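Local coordinates for protein phthiocerol synthesis polyketide synthase type I PpsC (Mycobacterium tuberculosis, PDB 7AHB) that probably selects an acyl-CoA extender unit through its acyltransferase domain and hands it to the acyl carrier protein during phthiocerol synthesis, at residues 84-88 against 154-158; 106-110 against 163-168. One frame throughout, in Å; residues are numbered along the deposited sequence.

Contact 1. Residues 84-88 against 154-158; sequences EFVAQ and AQGLR
In one of the two modelled conformers of Gln88, the carbonyl oxygen of Ala154 is gripped twice: by Gln88 NE2 across the contact, at 3.1 Å, and by the backbone N of Arg158, one turn further along its own helix. The two donors approach it from opposite faces of the carbonyl plane. The contact is a helix pair in the acyltransferase domain, whose core is a parallel sheet flanked by helices; 72-89 and 153-167 run in roughly the same direction, with local axes 34° apart and 10.5 Å at their closest.

In that conformer the Gln88 amide bridges both helices. A bend at chi2 (-140°) turns it across the gap. NE2 also donates to OE2 of Glu84 on its own helix, at 2.7 Å and nearly straight (165°), with the acceptor lying in the amide plane. The bond to Ala154 O is more bent and tilted from that plane. The carbonyl end, OE1, lies against Arg158 CA and takes a water that links it to Arg158 NH1, while Arg158 NH2 donates to the backbone oxygen of Glu254.

On the apolar side, where helix 106-126 packs through Leu111 and Ile114, Leu157 faces helix 72-89, and its side chain crosses that of Phe85 at about a right angle. The methyl CD1 of Leu157 makes a CH-pi contact over the Phe85 ring, 4.0 Å from its centroid, while CD2 of the same leucine touches Phe85 CE1 at 3.5 Å.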
loop_
_atom_site.group_PDB
_atom_site.type_symbol
_atom_site.label_atom_id
_atom_site.label_comp_id
_atom_site.label_asym_id
_atom_site.label_seq_id
_atom_site.Cartn_x
_atom_site.Cartn_y
_atom_site.Cartn_z
ATOM N N GLU A 84 -1.583 -20.732 6.273
ATOM C CA GLU A 84 -1.780 -20.462 4.856
ATOM C C GLU A 84 -0.484 -20.030 4.185
ATOM O O GLU A 84 -0.159 -20.518 3.100
ATOM C CB GLU A 84 -2.880 -19.419 4.674
ATOM C CG GLU A 84 -4.256 -20.032 4.515
ATOM C CD GLU A 84 -4.368 -20.904 3.255
ATOM O OE1 GLU A 84 -4.357 -22.136 3.379
ATOM O OE2 GLU A 84 -4.425 -20.354 2.141
ATOM N N PHE A 85 0.301 -19.169 4.838
ATOM C CA PHE A 85 1.598 -18.780 4.280
ATOM C C PHE A 85 2.475 -19.990 3.998
ATOM O O PHE A 85 3.069 -20.114 2.915
ATOM C CB PHE A 85 2.342 -17.858 5.237
ATOM C CG PHE A 85 2.049 -16.406 5.036
ATOM C CD1 PHE A 85 1.860 -15.883 3.770
ATOM C CD2 PHE A 85 1.938 -15.568 6.111
ATOM C CE1 PHE A 85 1.576 -14.559 3.598
ATOM C CE2 PHE A 85 1.651 -14.244 5.936
ATOM C CZ PHE A 85 1.482 -13.739 4.689
ATOM N N VAL A 86 2.615 -20.873 4.992
ATOM C CA VAL A 86 3.461 -22.051 4.822
ATOM C C VAL A 86 3.033 -22.820 3.576
ATOM O O VAL A 86 3.858 -23.199 2.732
ATOM C CB VAL A 86 3.422 -22.921 6.093
ATOM C CG1 VAL A 86 3.937 -24.319 5.826
ATOM C CG2 VAL A 86 4.251 -22.243 7.186
ATOM N N ALA A 87 1.736 -23.019 3.414
ATOM C CA ALA A 87 1.230 -23.816 2.304
ATOM C C ALA A 87 0.987 -23.010 1.029
ATOM O O ALA A 87 1.005 -23.592 -0.059
ATOM C CB ALA A 87 -0.066 -24.547 2.728
ATOM N N GLN A 88 0.744 -21.702 1.134
ATOM C CA GLN A 88 0.534 -20.852 -0.032
ATOM C C GLN A 88 1.799 -20.128 -0.485
ATOM O O GLN A 88 1.793 -19.499 -1.552
ATOM C CB GLN A 88 -0.536 -19.799 0.253
ATOM C CG GLN A 88 -1.978 -20.226 -0.000
ATOM C CD GLN A 88 -2.811 -19.124 -0.638
ATOM O OE1 GLN A 88 -2.380 -18.503 -1.615
ATOM N NE2 GLN A 88 -4.018 -18.875 -0.087
ATOM N N ALA A 154 -7.172 -15.486 3.331
ATOM C CA ALA A 154 -6.640 -16.521 2.451
ATOM C C ALA A 154 -6.642 -16.056 0.998
ATOM O O ALA A 154 -5.676 -16.278 0.259
ATOM C CB ALA A 154 -7.452 -17.806 2.602
ATOM N N GLN A 155 -7.716 -15.398 0.575
ATOM C CA GLN A 155 -7.799 -14.914 -0.796
ATOM C C GLN A 155 -6.786 -13.807 -1.045
ATOM O O GLN A 155 -6.219 -13.716 -2.140
ATOM C CB GLN A 155 -9.214 -14.414 -1.092
ATOM C CG GLN A 155 -10.238 -15.527 -1.306
ATOM C CD GLN A 155 -11.636 -15.006 -1.503
ATOM O OE1 GLN A 155 -12.029 -14.003 -0.896
ATOM N NE2 GLN A 155 -12.415 -15.701 -2.333
ATOM N N GLY A 156 -6.552 -12.956 -0.047
ATOM C CA GLY A 156 -5.531 -11.931 -0.190
ATOM C C GLY A 156 -4.146 -12.505 -0.409
ATOM O O GLY A 156 -3.369 -11.992 -1.234
ATOM N N LEU A 157 -3.799 -13.554 0.354
ATOM C CA LEU A 157 -2.521 -14.216 0.126
ATOM C C LEU A 157 -2.462 -14.801 -1.281
ATOM O O LEU A 157 -1.437 -14.704 -1.971
ATOM C CB LEU A 157 -2.290 -15.309 1.166
ATOM C CG LEU A 157 -2.414 -14.968 2.631
ATOM C CD1 LEU A 157 -1.859 -16.106 3.500
ATOM C CD2 LEU A 157 -1.786 -13.678 2.968
ATOM N N ARG A 158 -3.558 -15.427 -1.716
ATOM C CA ARG A 158 -3.602 -16.054 -3.029
ATOM C C ARG A 158 -3.324 -15.040 -4.126
ATOM O O ARG A 158 -2.472 -15.271 -4.990
ATOM C CB ARG A 158 -4.963 -16.730 -3.233
ATOM C CG ARG A 158 -5.209 -17.240 -4.642
ATOM C CD ARG A 158 -4.218 -18.271 -5.031
ATOM N NE ARG A 158 -4.453 -18.813 -6.369
ATOM C CZ ARG A 158 -3.610 -19.628 -7.004
ATOM N NH1 ARG A 158 -2.492 -20.003 -6.416
ATOM N NH2 ARG A 158 -3.882 -20.067 -8.230
HETATM O O HOH W 1 -1.318 -19.791 -3.784
#

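Contact 2. Residues 106-110 against 163-168; sequences IEQIQ and RSRLMA
Gln110 and Arg163 meet at about a right angle, with the glutamine amide and the guanidinium planes turned 51° from each other. They join two roughly antiparallel helices of the acyltransferase fold, the first turn of 106-126 and the C-terminal part of 153-167, whose local axes come within 8.5 Å. Arg163 approaches side-on, and NE and NH2 both donate to the single atom Gln110 OE1, NE at 2.8 Å; the NH2 bond is modelled unusually short, and its exact length is doubtful. That oxygen lies close to the guanidinium plane, at its edge. Seen from the amide the two bonds differ: NE sits in the carbonyl plane on a lone pair, whereas NH2 stands above that plane.

This side-on grip fixes the rotation of the guanidinium, which is placed by a chain that is extended until it bends at chi3 (57°). Arg163 also lies near a GxSxG pattern resembling the nucleophile elbow of acyltransferases. Its setting is consistent with the arginine that, in related malonyl transferases, pairs with the carboxylate of the extender unit; Gln110 would then be a second-shell residue that positions it.

The other end of the Gln110 amide, NE2, lies beside the sulfur of Met167, whose side chain also crosses it at about a right angle. Between the helices Ser164 presents its small CB to Gln110 CB, while its OG turns back to bond Thr160 O and rests on the aliphatic part of Glu107, 3.4 Å from CG. Glu107, extended beyond CG, crosses Arg165 at a slant without forming a salt bridge: the guanidinium bends away to Glu254, and Glu107 OE1 instead meets the methylene CB of Arg165 at 3.3 Å. Ile106 CD1 lies 4.2 Å from Met167 O.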
loop_
_atom_site.group_PDB
_atom_site.type_symbol
_atom_site.label_atom_id
_atom_site.label_comp_id
_atom_site.label_asym_id
_atom_site.label_seq_id
_atom_site.Cartn_x
_atom_site.Cartn_y
_atom_site.Cartn_z
ATOM N N ILE A 106 10.693 -10.757 -4.892
ATOM C CA ILE A 106 9.409 -10.054 -4.941
ATOM C C ILE A 106 8.318 -10.872 -4.256
ATOM O O ILE A 106 7.383 -10.312 -3.671
ATOM C CB ILE A 106 9.039 -9.727 -6.406
ATOM C CG1 ILE A 106 10.166 -8.924 -7.045
ATOM C CG2 ILE A 106 7.744 -8.983 -6.483
ATOM C CD1 ILE A 106 9.758 -8.179 -8.318
ATOM N N GLU A 107 8.385 -12.197 -4.346
ATOM C CA GLU A 107 7.330 -13.009 -3.741
ATOM C C GLU A 107 7.362 -12.883 -2.223
ATOM O O GLU A 107 6.333 -12.636 -1.589
ATOM C CB GLU A 107 7.487 -14.469 -4.167
ATOM C CG GLU A 107 7.041 -14.736 -5.606
ATOM C CD GLU A 107 7.526 -16.066 -6.134
ATOM O OE1 GLU A 107 6.704 -16.971 -6.307
ATOM O OE2 GLU A 107 8.738 -16.203 -6.376
ATOM N N GLN A 108 8.540 -13.081 -1.612
ATOM C CA GLN A 108 8.635 -12.916 -0.160
ATOM C C GLN A 108 8.304 -11.486 0.268
ATOM O O GLN A 108 7.624 -11.268 1.285
ATOM C CB GLN A 108 10.026 -13.314 0.333
ATOM C CG GLN A 108 10.220 -14.821 0.388
ATOM C CD GLN A 108 11.412 -15.224 1.219
ATOM O OE1 GLN A 108 12.220 -14.373 1.606
ATOM N NE2 GLN A 108 11.511 -16.531 1.540
ATOM N N ILE A 109 8.772 -10.497 -0.498
ATOM C CA ILE A 109 8.514 -9.093 -0.163
ATOM C C ILE A 109 7.014 -8.794 -0.171
ATOM O O ILE A 109 6.479 -8.193 0.768
ATOM C CB ILE A 109 9.288 -8.167 -1.125
ATOM C CG1 ILE A 109 10.782 -8.204 -0.789
ATOM C CG2 ILE A 109 8.768 -6.761 -1.054
ATOM C CD1 ILE A 109 11.678 -7.529 -1.837
ATOM N N GLN A 110 6.318 -9.175 -1.241
ATOM C CA GLN A 110 4.890 -8.874 -1.330
ATOM C C GLN A 110 4.077 -9.684 -0.314
ATOM O O GLN A 110 3.150 -9.155 0.329
ATOM C CB GLN A 110 4.390 -9.137 -2.761
ATOM C CG GLN A 110 4.883 -8.123 -3.808
ATOM C CD GLN A 110 3.931 -8.036 -5.050
ATOM O OE1 GLN A 110 2.768 -8.524 -5.033
ATOM N NE2 GLN A 110 4.424 -7.392 -6.123
ATOM N N ARG A 163 0.238 -12.942 -8.283
ATOM C CA ARG A 163 0.779 -11.747 -8.923
ATOM C C ARG A 163 2.282 -11.666 -8.734
ATOM O O ARG A 163 3.020 -11.401 -9.688
ATOM C CB ARG A 163 0.119 -10.484 -8.368
ATOM C CG ARG A 163 0.665 -9.189 -8.996
ATOM C CD ARG A 163 0.202 -7.968 -8.182
ATOM N NE ARG A 163 0.618 -8.099 -6.784
ATOM C CZ ARG A 163 -0.130 -7.756 -5.742
ATOM N NH1 ARG A 163 -1.346 -7.205 -5.907
ATOM N NH2 ARG A 163 0.362 -7.923 -4.534
ATOM N N SER A 164 2.757 -11.886 -7.498
ATOM C CA SER A 164 4.188 -11.748 -7.225
ATOM C C SER A 164 5.007 -12.809 -7.946
ATOM O O SER A 164 6.135 -12.535 -8.374
ATOM C CB SER A 164 4.460 -11.788 -5.720
ATOM O OG SER A 164 4.177 -13.036 -5.157
ATOM N N ARG A 165 4.473 -14.019 -8.099
ATOM C CA ARG A 165 5.194 -15.032 -8.862
ATOM C C ARG A 165 5.281 -14.659 -10.337
ATOM O O ARG A 165 6.293 -14.939 -10.997
ATOM C CB ARG A 165 4.525 -16.393 -8.717
ATOM C CG ARG A 165 5.303 -17.502 -9.401
ATOM C CD ARG A 165 4.401 -18.378 -10.268
ATOM N NE ARG A 165 3.301 -18.955 -9.503
ATOM C CZ ARG A 165 2.010 -18.710 -9.721
ATOM N NH1 ARG A 165 1.634 -17.887 -10.692
ATOM N NH2 ARG A 165 1.091 -19.286 -8.940
ATOM N N LEU A 166 4.210 -14.070 -10.876
ATOM C CA LEU A 166 4.221 -13.607 -12.255
ATOM C C LEU A 166 5.205 -12.460 -12.475
ATOM O O LEU A 166 5.782 -12.353 -13.552
ATOM C CB LEU A 166 2.810 -13.176 -12.673
ATOM C CG LEU A 166 1.769 -14.307 -12.675
ATOM C CD1 LEU A 166 0.405 -13.812 -13.078
ATOM C CD2 LEU A 166 2.219 -15.411 -13.637
ATOM N N MET A 167 5.379 -11.584 -11.499
ATOM C CA MET A 167 6.289 -10.467 -11.628
ATOM C C MET A 167 7.729 -10.829 -11.331
ATOM O O MET A 167 8.622 -10.146 -11.836
ATOM C CB MET A 167 5.825 -9.339 -10.698
ATOM C CG MET A 167 4.476 -8.730 -11.098
ATOM S SD MET A 167 3.795 -7.571 -9.885
ATOM C CE MET A 167 5.029 -6.283 -9.980
ATOM N N ALA A 168 7.971 -11.881 -10.566
ATOM C CA ALA A 168 9.338 -12.204 -10.167
ATOM C C ALA A 168 10.303 -12.356 -11.331
ATOM O O ALA A 168 11.436 -11.852 -11.224
ATOM C CB ALA A 168 9.321 -13.480 -9.327
#

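In the fold
From the N terminus the chain passes strand 49-53 and then helix 72-89, which supplies the first half of contact 1. After the short helix 93-98, helix 106-126 opens contact 2. Strand 133-136 and helix 141-147 come next, before helix 153-167 closes both loops: contact 1 near its start, across 65 intervening residues, and contact 2 near its end, across 52. The segments alternate along the sequence, so the loops cross instead of nesting. One helix thus takes two earlier helices along its length, running roughly with 72-89 and against 106-126. The contact centres are 13 Å apart; their nearest atoms, about 4 Å apart, do not touch.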